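Local coordinates for protein 2,4-dihydroxyhept-2-ene-1,7-dioic acid aldolase (Kordia algicida OT-1, PDB 6BDE) that binds heme b and, as an H-NOX protein, probably acts as a gas sensor in nitric oxide signalling, at residues H140-L144 with I160-K164; I99-H104 with L116-V120; M1-T7 with Y37-Y43. The protein carries 1 engineered substitution. All blocks are in the same frame, centred on the assembly; numbering follows the deposited sequence.

Contact 1: H140-L144 with I160-K164. With HEM (protoporphyrin IX containing Fe), chain B.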
loop_
_atom_site.group_PDB
_atom_site.type_symbol
_atom_site.label_atom_id
_atom_site.label_comp_id
_atom_site.label_asym_id
_atom_site.label_seq_id
_atom_site.Cartn_x
_atom_site.Cartn_y
_atom_site.Cartn_z
ATOM N N HIS A 140 -5.800 3.772 1.515
ATOM C CA HIS A 140 -5.955 3.924 0.071
ATOM C C HIS A 140 -4.670 4.412 -0.587
ATOM O O HIS A 140 -4.349 4.008 -1.712
ATOM C CB HIS A 140 -7.111 4.881 -0.227
ATOM C CG HIS A 140 -7.203 6.036 0.723
ATOM N ND1 HIS A 140 -6.438 7.174 0.588
ATOM C CD2 HIS A 140 -7.974 6.230 1.819
ATOM C CE1 HIS A 140 -6.731 8.018 1.560
ATOM N NE2 HIS A 140 -7.661 7.470 2.321
ATOM N N HIS A 141 -3.923 5.287 0.089
ATOM C CA HIS A 141 -2.686 5.794 -0.492
ATOM C C HIS A 141 -1.553 4.779 -0.439
ATOM O O HIS A 141 -0.621 4.866 -1.247
ATOM C CB HIS A 141 -2.270 7.094 0.200
ATOM C CG HIS A 141 -2.812 8.319 -0.465
ATOM N ND1 HIS A 141 -4.159 8.514 -0.681
ATOM C CD2 HIS A 141 -2.188 9.406 -0.980
ATOM C CE1 HIS A 141 -4.343 9.670 -1.292
ATOM N NE2 HIS A 141 -3.162 10.231 -1.485
ATOM N N PHE A 142 -1.607 3.823 0.492
ATOM C CA PHE A 142 -0.698 2.684 0.424
ATOM C C PHE A 142 -0.942 1.882 -0.846
ATOM O O PHE A 142 0.006 1.496 -1.540
ATOM C CB PHE A 142 -0.864 1.804 1.665
ATOM C CG PHE A 142 0.058 0.616 1.696
ATOM C CD1 PHE A 142 1.398 0.767 2.013
ATOM C CD2 PHE A 142 -0.419 -0.655 1.418
ATOM C CE1 PHE A 142 2.247 -0.327 2.045
ATOM C CE2 PHE A 142 0.424 -1.752 1.449
ATOM C CZ PHE A 142 1.759 -1.588 1.763
ATOM N N GLY A 143 -2.212 1.634 -1.175
ATOM C CA GLY A 143 -2.528 0.978 -2.429
ATOM C C GLY A 143 -2.214 1.831 -3.640
ATOM O O GLY A 143 -1.819 1.306 -4.684
ATOM N N LEU A 144 -2.381 3.152 -3.523
ATOM C CA LEU A 144 -2.040 4.041 -4.630
ATOM C C LEU A 144 -0.555 3.964 -4.954
ATOM O O LEU A 144 -0.170 3.950 -6.129
ATOM C CB LEU A 144 -2.446 5.478 -4.295
ATOM C CG LEU A 144 -2.021 6.569 -5.282
ATOM C CD1 LEU A 144 -2.569 6.294 -6.674
ATOM C CD2 LEU A 144 -2.470 7.937 -4.793
ATOM N N ILE A 160 -4.367 8.321 -11.811
ATOM C CA ILE A 160 -5.196 7.605 -10.849
ATOM C C ILE A 160 -5.896 8.631 -9.971
ATOM O O ILE A 160 -5.242 9.363 -9.218
ATOM C CB ILE A 160 -4.372 6.621 -10.005
ATOM C CG1 ILE A 160 -3.586 5.674 -10.914
ATOM C CG2 ILE A 160 -5.284 5.832 -9.077
ATOM C CD1 ILE A 160 -2.805 4.614 -10.168
ATOM N N ILE A 161 -7.222 8.683 -10.069
ATOM C CA ILE A 161 -8.043 9.627 -9.323
ATOM C C ILE A 161 -8.741 8.872 -8.202
ATOM O O ILE A 161 -9.323 7.805 -8.432
ATOM C CB ILE A 161 -9.063 10.328 -10.238
ATOM C CG1 ILE A 161 -8.342 11.068 -11.367
ATOM C CG2 ILE A 161 -9.938 11.281 -9.438
ATOM C CD1 ILE A 161 -9.263 11.566 -12.458
ATOM N N LEU A 162 -8.680 9.422 -6.994
ATOM C CA LEU A 162 -9.294 8.819 -5.820
ATOM C C LEU A 162 -10.496 9.649 -5.393
ATOM O O LEU A 162 -10.380 10.863 -5.196
ATOM C CB LEU A 162 -8.294 8.708 -4.666
ATOM C CG LEU A 162 -7.411 7.458 -4.605
ATOM C CD1 LEU A 162 -6.462 7.385 -5.796
ATOM C CD2 LEU A 162 -6.640 7.409 -3.294
ATOM N N GLU A 163 -11.646 8.993 -5.254
ATOM C CA GLU A 163 -12.876 9.627 -4.790
ATOM C C GLU A 163 -13.301 8.943 -3.498
ATOM O O GLU A 163 -13.670 7.764 -3.509
ATOM C CB GLU A 163 -13.980 9.537 -5.844
ATOM C CG GLU A 163 -13.646 10.202 -7.166
ATOM C CD GLU A 163 -14.832 10.229 -8.113
ATOM O OE1 GLU A 163 -15.883 9.650 -7.765
ATOM O OE2 GLU A 163 -14.713 10.826 -9.203
ATOM N N LYS A 164 -13.247 9.679 -2.391
ATOM C CA LYS A 164 -13.636 9.137 -1.094
ATOM C C LYS A 164 -15.156 9.077 -1.016
ATOM O O LYS A 164 -15.821 10.111 -0.897
ATOM C CB LYS A 164 -13.063 9.988 0.037
ATOM C CG LYS A 164 -11.545 10.001 0.102
ATOM C CD LYS A 164 -11.056 10.744 1.335
ATOM C CE LYS A 164 -9.556 10.972 1.287
ATOM N NZ LYS A 164 -9.110 11.942 2.325
HETATM C CHA HEM B . -2.143 -5.282 2.747
HETATM C CHB HEM B . 0.931 -8.886 0.092
HETATM C CHC HEM B . -0.328 -6.459 -4.694
HETATM C CHD HEM B . -3.212 -2.691 -2.008
HETATM C C1A HEM B . -1.149 -6.455 2.013
HETATM C C2A HEM B . -0.410 -7.107 3.028
HETATM C C3A HEM B . 0.342 -7.993 2.369
HETATM C C4A HEM B . 0.006 -7.803 1.014
HETATM C CMA HEM B . 1.337 -8.992 2.955
HETATM C CAA HEM B . -0.478 -6.879 4.538
HETATM C CBA HEM B . -1.567 -7.795 5.105
HETATM C CGA HEM B . -1.610 -7.731 6.629
HETATM O O1A HEM B . -2.307 -8.562 7.271
HETATM O O2A HEM B . -0.952 -6.854 7.248
HETATM C C1B HEM B . 0.754 -8.321 -1.454
HETATM C C2B HEM B . 1.692 -8.858 -2.553
HETATM C C3B HEM B . 1.312 -8.192 -3.755
HETATM C C4B HEM B . 0.177 -7.297 -3.352
HETATM C CMB HEM B . 2.795 -9.903 -2.381
HETATM C CAB HEM B . 1.899 -8.352 -5.153
HETATM C CBB HEM B . 1.932 -9.532 -5.736
HETATM C C1C HEM B . -1.236 -5.186 -3.996
HETATM C C2C HEM B . -1.440 -4.149 -4.933
HETATM C C3C HEM B . -2.151 -3.225 -4.265
HETATM C C4C HEM B . -2.329 -3.770 -2.979
HETATM C CMC HEM B . -0.964 -4.093 -6.383
HETATM C CAC HEM B . -2.666 -1.887 -4.785
HETATM C CBC HEM B . -3.934 -1.759 -5.110
HETATM C C1D HEM B . -2.968 -3.314 -0.473
HETATM C C2D HEM B . -3.397 -2.288 0.550
HETATM C C3D HEM B . -3.144 -2.902 1.806
HETATM C C4D HEM B . -2.558 -4.296 1.494
HETATM C CMD HEM B . -3.990 -0.903 0.301
HETATM C CAD HEM B . -3.406 -2.296 3.185
HETATM C CBD HEM B . -4.445 -3.106 3.953
HETATM C CGD HEM B . -5.811 -2.452 3.782
HETATM O O1D HEM B . -5.969 -1.560 2.908
HETATM O O2D HEM B . -6.772 -2.811 4.512
HETATM N NA HEM B . -0.898 -6.783 0.676
HETATM N NB HEM B . -0.222 -7.223 -1.921
HETATM N NC HEM B . -1.716 -5.000 -2.694
HETATM N ND HEM B . -2.351 -4.586 -0.008
HETATM FE FE HEM B . -1.738 -6.195 -1.068
#

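Contact 2: I99-H104 with L116-V120. With HEM (protoporphyrin IX containing Fe), chain B.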
loop_
_atom_site.group_PDB
_atom_site.type_symbol
_atom_site.label_atom_id
_atom_site.label_comp_id
_atom_site.label_asym_id
_atom_site.label_seq_id
_atom_site.Cartn_x
_atom_site.Cartn_y
_atom_site.Cartn_z
ATOM N N ILE A 99 -6.144 -8.239 -8.245
ATOM C CA ILE A 99 -5.742 -8.187 -6.843
ATOM C C ILE A 99 -6.702 -9.000 -5.984
ATOM O O ILE A 99 -6.283 -9.789 -5.129
ATOM C CB ILE A 99 -5.662 -6.727 -6.361
ATOM C CG1 ILE A 99 -4.618 -5.952 -7.164
ATOM C CG2 ILE A 99 -5.347 -6.668 -4.872
ATOM C CD1 ILE A 99 -4.779 -4.456 -7.063
ATOM N N GLU A 100 -8.004 -8.830 -6.212
ATOM C CA GLU A 100 -8.997 -9.440 -5.334
ATOM C C GLU A 100 -9.076 -10.948 -5.538
ATOM O O GLU A 100 -9.065 -11.714 -4.567
ATOM C CB GLU A 100 -10.364 -8.794 -5.566
ATOM C CG GLU A 100 -11.476 -9.359 -4.695
ATOM C CD GLU A 100 -11.320 -8.991 -3.230
ATOM O OE1 GLU A 100 -10.628 -7.994 -2.934
ATOM O OE2 GLU A 100 -11.892 -9.699 -2.374
ATOM N N ASN A 101 -9.157 -11.399 -6.789
ATOM C CA ASN A 101 -9.443 -12.798 -7.076
ATOM C C ASN A 101 -8.201 -13.640 -7.342
ATOM O O ASN A 101 -8.336 -14.837 -7.619
ATOM C CB ASN A 101 -10.416 -12.910 -8.259
ATOM C CG ASN A 101 -9.882 -12.273 -9.531
ATOM O OD1 ASN A 101 -8.710 -11.908 -9.621
ATOM N ND2 ASN A 101 -10.750 -12.137 -10.527
ATOM N N HIS A 102 -7.003 -13.062 -7.268
ATOM C CA HIS A 102 -5.797 -13.870 -7.416
ATOM C C HIS A 102 -4.701 -13.462 -6.440
ATOM O O HIS A 102 -4.272 -14.273 -5.614
ATOM C CB HIS A 102 -5.252 -13.794 -8.844
ATOM C CG HIS A 102 -3.984 -14.565 -9.038
ATOM N ND1 HIS A 102 -2.895 -14.054 -9.711
ATOM C CD2 HIS A 102 -3.628 -15.809 -8.636
ATOM C CE1 HIS A 102 -1.924 -14.951 -9.719
ATOM N NE2 HIS A 102 -2.344 -16.024 -9.073
ATOM N N ILE A 103 -4.235 -12.213 -6.539
ATOM C CA ILE A 103 -3.057 -11.791 -5.781
ATOM C C ILE A 103 -3.301 -11.945 -4.284
ATOM O O ILE A 103 -2.567 -12.654 -3.586
ATOM C CB ILE A 103 -2.669 -10.348 -6.143
ATOM C CG1 ILE A 103 -2.101 -10.290 -7.562
ATOM C CG2 ILE A 103 -1.660 -9.805 -5.143
ATOM C CD1 ILE A 103 -1.949 -8.887 -8.102
ATOM N N HIS A 104 -4.342 -11.288 -3.771
ATOM C CA HIS A 104 -4.619 -11.362 -2.344
ATOM C C HIS A 104 -5.208 -12.703 -1.924
ATOM O O HIS A 104 -5.255 -12.990 -0.722
ATOM C CB HIS A 104 -5.543 -10.213 -1.930
ATOM C CG HIS A 104 -4.821 -8.919 -1.705
ATOM N ND1 HIS A 104 -5.474 -7.718 -1.537
ATOM C CD2 HIS A 104 -3.497 -8.643 -1.624
ATOM C CE1 HIS A 104 -4.583 -6.755 -1.362
ATOM N NE2 HIS A 104 -3.377 -7.292 -1.408
ATOM N N LEU A 116 -6.792 -8.046 4.867
ATOM C CA LEU A 116 -6.623 -7.446 3.557
ATOM C C LEU A 116 -7.842 -6.614 3.176
ATOM O O LEU A 116 -8.945 -6.857 3.674
ATOM C CB LEU A 116 -6.394 -8.535 2.501
ATOM C CG LEU A 116 -5.194 -9.447 2.766
ATOM C CD1 LEU A 116 -5.315 -10.740 1.978
ATOM C CD2 LEU A 116 -3.898 -8.727 2.429
ATOM N N PRO A 117 -7.676 -5.625 2.305
ATOM C CA PRO A 117 -8.820 -4.848 1.826
ATOM C C PRO A 117 -9.569 -5.625 0.748
ATOM O O PRO A 117 -9.184 -6.724 0.356
ATOM C CB PRO A 117 -8.166 -3.589 1.261
ATOM C CG PRO A 117 -6.854 -4.074 0.750
ATOM C CD PRO A 117 -6.412 -5.165 1.701
ATOM N N THR A 118 -10.657 -5.031 0.272
ATOM C CA THR A 118 -11.412 -5.567 -0.850
ATOM C C THR A 118 -11.337 -4.602 -2.023
ATOM O O THR A 118 -11.421 -3.382 -1.844
ATOM C CB THR A 118 -12.876 -5.821 -0.475
ATOM O OG1 THR A 118 -13.395 -4.695 0.242
ATOM C CG2 THR A 118 -12.992 -7.060 0.395
ATOM N N PHE A 119 -11.152 -5.152 -3.219
ATOM C CA PHE A 119 -11.194 -4.393 -4.460
ATOM C C PHE A 119 -12.269 -4.993 -5.351
ATOM O O PHE A 119 -12.254 -6.198 -5.620
ATOM C CB PHE A 119 -9.841 -4.409 -5.178
ATOM C CG PHE A 119 -8.819 -3.483 -4.579
ATOM C CD1 PHE A 119 -8.789 -2.141 -4.927
ATOM C CD2 PHE A 119 -7.879 -3.957 -3.679
ATOM C CE1 PHE A 119 -7.845 -1.289 -4.382
ATOM C CE2 PHE A 119 -6.932 -3.110 -3.130
ATOM C CZ PHE A 119 -6.916 -1.774 -3.482
ATOM N N VAL A 120 -13.203 -4.160 -5.800
ATOM C CA VAL A 120 -14.303 -4.595 -6.654
ATOM C C VAL A 120 -14.225 -3.816 -7.958
ATOM O O VAL A 120 -14.322 -2.582 -7.956
ATOM C CB VAL A 120 -15.666 -4.396 -5.977
ATOM C CG1 VAL A 120 -16.784 -4.898 -6.878
ATOM C CG2 VAL A 120 -15.695 -5.105 -4.634
HETATM C CHA HEM B . -2.143 -5.282 2.747
HETATM C CHB HEM B . 0.931 -8.886 0.092
HETATM C CHC HEM B . -0.328 -6.459 -4.694
HETATM C CHD HEM B . -3.212 -2.691 -2.008
HETATM C C1A HEM B . -1.149 -6.455 2.013
HETATM C C2A HEM B . -0.410 -7.107 3.028
HETATM C C3A HEM B . 0.342 -7.993 2.369
HETATM C C4A HEM B . 0.006 -7.803 1.014
HETATM C CMA HEM B . 1.337 -8.992 2.955
HETATM C CAA HEM B . -0.478 -6.879 4.538
HETATM C CBA HEM B . -1.567 -7.795 5.105
HETATM C CGA HEM B . -1.610 -7.731 6.629
HETATM O O1A HEM B . -2.307 -8.562 7.271
HETATM O O2A HEM B . -0.952 -6.854 7.248
HETATM C C1B HEM B . 0.754 -8.321 -1.454
HETATM C C2B HEM B . 1.692 -8.858 -2.553
HETATM C C3B HEM B . 1.312 -8.192 -3.755
HETATM C C4B HEM B . 0.177 -7.297 -3.352
HETATM C CMB HEM B . 2.795 -9.903 -2.381
HETATM C CAB HEM B . 1.899 -8.352 -5.153
HETATM C CBB HEM B . 1.932 -9.532 -5.736
HETATM C C1C HEM B . -1.236 -5.186 -3.996
HETATM C C2C HEM B . -1.440 -4.149 -4.933
HETATM C C3C HEM B . -2.151 -3.225 -4.265
HETATM C C4C HEM B . -2.329 -3.770 -2.979
HETATM C CMC HEM B . -0.964 -4.093 -6.383
HETATM C CAC HEM B . -2.666 -1.887 -4.785
HETATM C CBC HEM B . -3.934 -1.759 -5.110
HETATM C C1D HEM B . -2.968 -3.314 -0.473
HETATM C C2D HEM B . -3.397 -2.288 0.550
HETATM C C3D HEM B . -3.144 -2.902 1.806
HETATM C C4D HEM B . -2.558 -4.296 1.494
HETATM C CMD HEM B . -3.990 -0.903 0.301
HETATM C CAD HEM B . -3.406 -2.296 3.185
HETATM C CBD HEM B . -4.445 -3.106 3.953
HETATM C CGD HEM B . -5.811 -2.452 3.782
HETATM O O1D HEM B . -5.969 -1.560 2.908
HETATM O O2D HEM B . -6.772 -2.811 4.512
HETATM N NA HEM B . -0.898 -6.783 0.676
HETATM N NB HEM B . -0.222 -7.223 -1.921
HETATM N NC HEM B . -1.716 -5.000 -2.694
HETATM N ND HEM B . -2.351 -4.586 -0.008
HETATM FE FE HEM B . -1.738 -6.195 -1.068
HETATM O O HOH W 1 -8.202 -7.200 -2.131
HETATM O O HOH W 2 -9.984 -9.401 0.119
#

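Contact 3: M1-T7 with Y37-Y43. With HEM (protoporphyrin IX containing Fe), chain B.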
loop_
_atom_site.group_PDB
_atom_site.type_symbol
_atom_site.label_atom_id
_atom_site.label_comp_id
_atom_site.label_asym_id
_atom_site.label_seq_id
_atom_site.Cartn_x
_atom_site.Cartn_y
_atom_site.Cartn_z
ATOM N N MET A 1 -2.693 -6.865 11.385
ATOM C CA MET A 1 -1.649 -6.501 10.435
ATOM C C MET A 1 -0.407 -7.361 10.639
ATOM O O MET A 1 0.029 -7.579 11.769
ATOM C CB MET A 1 -1.298 -5.018 10.566
ATOM C CG MET A 1 -0.187 -4.556 9.639
ATOM S SD MET A 1 -0.137 -2.764 9.468
ATOM C CE MET A 1 -1.310 -2.513 8.138
ATOM N N LYS A 2 0.158 -7.852 9.539
ATOM C CA LYS A 2 1.347 -8.686 9.622
ATOM C C LYS A 2 2.570 -7.849 9.978
ATOM O O LYS A 2 2.647 -6.655 9.676
ATOM C CB LYS A 2 1.579 -9.423 8.302
ATOM C CG LYS A 2 0.504 -10.446 7.968
ATOM C CD LYS A 2 0.219 -11.366 9.149
ATOM C CE LYS A 2 1.407 -12.264 9.464
ATOM N NZ LYS A 2 1.229 -12.990 10.751
ATOM N N GLY A 3 3.537 -8.495 10.632
ATOM C CA GLY A 3 4.720 -7.796 11.100
ATOM C C GLY A 3 5.627 -7.294 9.997
ATOM O O GLY A 3 6.398 -6.356 10.227
ATOM N N ILE A 4 5.556 -7.896 8.807
ATOM C CA ILE A 4 6.371 -7.424 7.690
ATOM C C ILE A 4 6.003 -5.993 7.325
ATOM O O ILE A 4 6.861 -5.212 6.896
ATOM C CB ILE A 4 6.230 -8.379 6.485
ATOM C CG1 ILE A 4 7.083 -7.898 5.308
ATOM C CG2 ILE A 4 4.770 -8.525 6.076
ATOM C CD1 ILE A 4 8.570 -8.075 5.522
ATOM N N ILE A 5 4.735 -5.618 7.504
ATOM C CA ILE A 5 4.323 -4.244 7.241
ATOM C C ILE A 5 4.948 -3.299 8.258
ATOM O O ILE A 5 5.336 -2.174 7.923
ATOM C CB ILE A 5 2.788 -4.142 7.235
ATOM C CG1 ILE A 5 2.192 -5.202 6.308
ATOM C CG2 ILE A 5 2.345 -2.754 6.802
ATOM C CD1 ILE A 5 2.618 -5.052 4.865
ATOM N N PHE A 6 5.065 -3.739 9.513
ATOM C CA PHE A 6 5.666 -2.899 10.544
ATOM C C PHE A 6 7.171 -2.765 10.338
ATOM O O PHE A 6 7.720 -1.660 10.407
ATOM C CB PHE A 6 5.368 -3.473 11.930
ATOM C CG PHE A 6 3.965 -3.227 12.403
ATOM C CD1 PHE A 6 3.632 -2.045 13.045
ATOM C CD2 PHE A 6 2.980 -4.183 12.217
ATOM C CE1 PHE A 6 2.340 -1.819 13.486
ATOM C CE2 PHE A 6 1.687 -3.964 12.655
ATOM C CZ PHE A 6 1.367 -2.779 13.291
ATOM N N THR A 7 7.853 -3.885 10.082
ATOM C CA THR A 7 9.310 -3.859 9.980
ATOM C C THR A 7 9.774 -3.037 8.783
ATOM O O THR A 7 10.713 -2.240 8.895
ATOM C CB THR A 7 9.857 -5.285 9.896
ATOM O OG1 THR A 7 9.303 -5.947 8.752
ATOM C CG2 THR A 7 9.503 -6.067 11.154
ATOM N N TYR A 37 8.700 -5.957 16.571
ATOM C CA TYR A 37 7.908 -6.698 15.604
ATOM C C TYR A 37 8.754 -7.766 14.930
ATOM O O TYR A 37 9.959 -7.596 14.727
ATOM C CB TYR A 37 7.323 -5.772 14.531
ATOM C CG TYR A 37 6.520 -4.623 15.084
ATOM C CD1 TYR A 37 5.209 -4.803 15.492
ATOM C CD2 TYR A 37 7.077 -3.357 15.199
ATOM C CE1 TYR A 37 4.471 -3.754 15.999
ATOM C CE2 TYR A 37 6.347 -2.300 15.706
ATOM C CZ TYR A 37 5.045 -2.504 16.104
ATOM O OH TYR A 37 4.312 -1.453 16.610
ATOM N N THR A 38 8.100 -8.871 14.581
ATOM C CA THR A 38 8.684 -9.916 13.758
ATOM C C THR A 38 7.858 -10.063 12.486
ATOM O O THR A 38 6.656 -9.783 12.476
ATOM C CB THR A 38 8.743 -11.256 14.498
ATOM O OG1 THR A 38 9.157 -12.285 13.591
ATOM C CG2 THR A 38 7.379 -11.612 15.065
ATOM N N SER A 39 8.517 -10.522 11.417
ATOM C CA SER A 39 7.893 -10.532 10.095
ATOM C C SER A 39 6.624 -11.375 10.067
ATOM O O SER A 39 5.658 -11.028 9.379
ATOM C CB SER A 39 8.883 -11.045 9.050
ATOM O OG SER A 39 9.963 -10.147 8.886
ATOM N N ILE A 40 6.609 -12.489 10.793
ATOM C CA ILE A 40 5.480 -13.410 10.741
ATOM C C ILE A 40 4.530 -13.132 11.898
ATOM O O ILE A 40 3.566 -13.874 12.115
ATOM C CB ILE A 40 5.960 -14.871 10.752
ATOM C CG1 ILE A 40 6.540 -15.228 12.123
ATOM C CG2 ILE A 40 6.980 -15.099 9.647
ATOM C CD1 ILE A 40 6.401 -16.693 12.477
ATOM N N GLY A 41 4.789 -12.062 12.642
ATOM C CA GLY A 41 3.899 -11.689 13.718
ATOM C C GLY A 41 2.615 -11.058 13.213
ATOM O O GLY A 41 2.512 -10.594 12.077
ATOM N N THR A 42 1.614 -11.044 14.089
ATOM C CA THR A 42 0.316 -10.450 13.790
ATOM C C THR A 42 -0.006 -9.440 14.878
ATOM O O THR A 42 -0.056 -9.793 16.059
ATOM C CB THR A 42 -0.778 -11.516 13.704
ATOM O OG1 THR A 42 -0.470 -12.431 12.644
ATOM C CG2 THR A 42 -2.119 -10.865 13.425
ATOM N N TYR A 43 -0.229 -8.189 14.477
ATOM C CA TYR A 43 -0.399 -7.087 15.410
ATOM C C TYR A 43 -1.613 -6.256 15.020
ATOM O O TYR A 43 -2.015 -6.222 13.854
ATOM C CB TYR A 43 0.851 -6.199 15.451
ATOM C CG TYR A 43 2.137 -6.974 15.629
ATOM C CD1 TYR A 43 2.827 -7.479 14.533
ATOM C CD2 TYR A 43 2.657 -7.207 16.894
ATOM C CE1 TYR A 43 4.000 -8.191 14.695
ATOM C CE2 TYR A 43 3.828 -7.917 17.065
ATOM C CZ TYR A 43 4.495 -8.407 15.962
ATOM O OH TYR A 43 5.662 -9.114 16.132
HETATM C CHA HEM B . -2.143 -5.282 2.747
HETATM C CHB HEM B . 0.931 -8.886 0.092
HETATM C CHC HEM B . -0.328 -6.459 -4.694
HETATM C CHD HEM B . -3.212 -2.691 -2.008
HETATM C C1A HEM B . -1.149 -6.455 2.013
HETATM C C2A HEM B . -0.410 -7.107 3.028
HETATM C C3A HEM B . 0.342 -7.993 2.369
HETATM C C4A HEM B . 0.006 -7.803 1.014
HETATM C CMA HEM B . 1.337 -8.992 2.955
HETATM C CAA HEM B . -0.478 -6.879 4.538
HETATM C CBA HEM B . -1.567 -7.795 5.105
HETATM C CGA HEM B . -1.610 -7.731 6.629
HETATM O O1A HEM B . -2.307 -8.562 7.271
HETATM O O2A HEM B . -0.952 -6.854 7.248
HETATM C C1B HEM B . 0.754 -8.321 -1.454
HETATM C C2B HEM B . 1.692 -8.858 -2.553
HETATM C C3B HEM B . 1.312 -8.192 -3.755
HETATM C C4B HEM B . 0.177 -7.297 -3.352
HETATM C CMB HEM B . 2.795 -9.903 -2.381
HETATM C CAB HEM B . 1.899 -8.352 -5.153
HETATM C CBB HEM B . 1.932 -9.532 -5.736
HETATM C C1C HEM B . -1.236 -5.186 -3.996
HETATM C C2C HEM B . -1.440 -4.149 -4.933
HETATM C C3C HEM B . -2.151 -3.225 -4.265
HETATM C C4C HEM B . -2.329 -3.770 -2.979
HETATM C CMC HEM B . -0.964 -4.093 -6.383
HETATM C CAC HEM B . -2.666 -1.887 -4.785
HETATM C CBC HEM B . -3.934 -1.759 -5.110
HETATM C C1D HEM B . -2.968 -3.314 -0.473
HETATM C C2D HEM B . -3.397 -2.288 0.550
HETATM C C3D HEM B . -3.144 -2.902 1.806
HETATM C C4D HEM B . -2.558 -4.296 1.494
HETATM C CMD HEM B . -3.990 -0.903 0.301
HETATM C CAD HEM B . -3.406 -2.296 3.185
HETATM C CBD HEM B . -4.445 -3.106 3.953
HETATM C CGD HEM B . -5.811 -2.452 3.782
HETATM O O1D HEM B . -5.969 -1.560 2.908
HETATM O O2D HEM B . -6.772 -2.811 4.512
HETATM N NA HEM B . -0.898 -6.783 0.676
HETATM N NB HEM B . -0.222 -7.223 -1.921
HETATM N NC HEM B . -1.716 -5.000 -2.694
HETATM N ND HEM B . -2.351 -4.586 -0.008
HETATM FE FE HEM B . -1.738 -6.195 -1.068
#

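Contact 1: H140-L144 with I160-K164
Helix segment 140-144 runs almost antiparallel to strand segment 160-164, at 168° with 10.8 Å between the axes, which sets Leu144 against Ile160 and His140 against Leu162. At that spacing the closest contacts all join side chains. Leu144 CD1 lies 3.7 Å from Ile160 CG2 and is also close to CB and CD1 of that residue, the two side chains lying alongside and running opposite ways. Leu162 divides its methyls: CD1 approaches Leu144 CD1 at 4.1 Å, while CD2 reaches both imidazoles, 3.8 Å from His141 ND1 and 3.9 Å from His140 ND1. This is the helix-on-sheet packing of the H-NOX fold, with Phe174 of strand 171-178 touching Ile160 and Leu162, and Leu68 of helix 63-81 touching His141 and Leu144. The imidazoles meet edge to edge, ND1 of His140 and ND1 of His141 sharing a hydrogen bond of 2.9 Å whose donor may be either ring. His140 chi1 of 38° places its ring between backbone N and carbonyl carbon, from where CE1 comes to Lys164 CE at 4.1 Å. Turned to the heme instead, Phe142 brings the edge of its ring to HEM C2D, 3.5 Å from CD2, and Gly143 O approaches the vinyl carbon CAC.

Contact 2: I99-H104 with L116-V120
The proximal heme pocket is built here: His104, the axial ligand, binds the iron through NE2 at 2.0 Å and packs against Leu116 and Pro117. Leu116 CD2 sits over one face of the imidazole in a CH-pi contact, 4.1 Å from the ring centroid and 9° off its normal. Ile99 CG2 lies over the opposite face, offset toward the rim, so the ring is clamped from two sides. A water accepts the hydrogen bond of His104 ND1 at 2.8 Å and donates to Glu100 OE1 and Pro117 O, which probably strengthens the ring as a donor to iron. With CG anti to the backbone N (chi1 -180°) and the chain bent at chi2, Glu100 brings OE1 to Phe119 N at 2.9 Å, a nearly straight bond (167°) from above the carboxylate plane. Phe119 N would probably lose its acceptor, and the water at His104 one anchor, with an alanine at Glu100. Phe119 meets Ile99 CG2 through CD2, at 3.9 Å, and the heme vinyl CBC through CZ, at 3.4 Å. Helix 99-110 is thus laid across the edge of the sheet at strand 118-121, whose Thr118 and Val120 pair with strand 128-134, where Tyr133 touches Pro117 and Phe119.

Contact 3: M1-T7 with Y37-Y43
Two successive bends in the Lys2 chain, chi2 -49° and chi3 -67°, carry NZ back to Ile40, Gly41 and Thr42, although CB points away from that loop. The ammonium donates to Thr42 OG1 at 2.6 Å and to Ile40 O at 2.8 Å, approaching that carbonyl from above its plane; a third bond, to Gly41 O, is weak. Beside it the backbones form a single antiparallel bridge centred on Lys2 and Thr42, a non-hydrogen-bonded pair flanked on one side by Met1 N to Tyr43 O, 2.6 Å and nearly in line with the C=O, and Tyr43 N to Met1 O, 2.8 Å, and on the other by Gly3 N to Gly41 O. The fit is tight at Gly3, whose CA lies 3.1 Å from Thr38 O in a CA-H...O contact, leaving no room for a beta carbon. Thr38 O also accepts Gly41 N, closing a type I turn from Thr38 to Gly41, and Thr38 N donates to Tyr43 OH.

Phe6 and Tyr37 make an offset stack, centroids 4.2 Å apart and planes at 12°, with Phe6 CB also over the tyrosine ring. Tyr43 CB meets Phe6 CE2 at 3.7 Å, its ring oblique to the phenylalanine, so the three form an aromatic cluster; Tyr37 OH is held by Glu47. The bridge thus fixes the chain start just where Lys2 N donates a 2.7 Å hydrogen bond to heme propionate oxygen O2A, making this part of the propionate-binding edge of the H-NOX heme pocket.

Along the chain the contacts come in series: contact 3 closes first, then contact 2, then contact 1. Centres of contacts 1 and 2 are about 15 Å apart, those of 2 and 3 about 20 Å, and those of 1 and 3 about 24 Å, the last two lying on opposite sides of the chain's centre. None touches another, their nearest atoms being about 5 to 7 Å apart, yet all three reach the same heme. Contacts 1 and 2 also share the antiparallel sheet, through strands 158-164 and 118-121, whereas contact 3 joins helix 3-17 to the loop before helix 45-59. The heme is thus the common element between the N-terminal helices and the sheet-bearing part, consistent with a heme-based sensor.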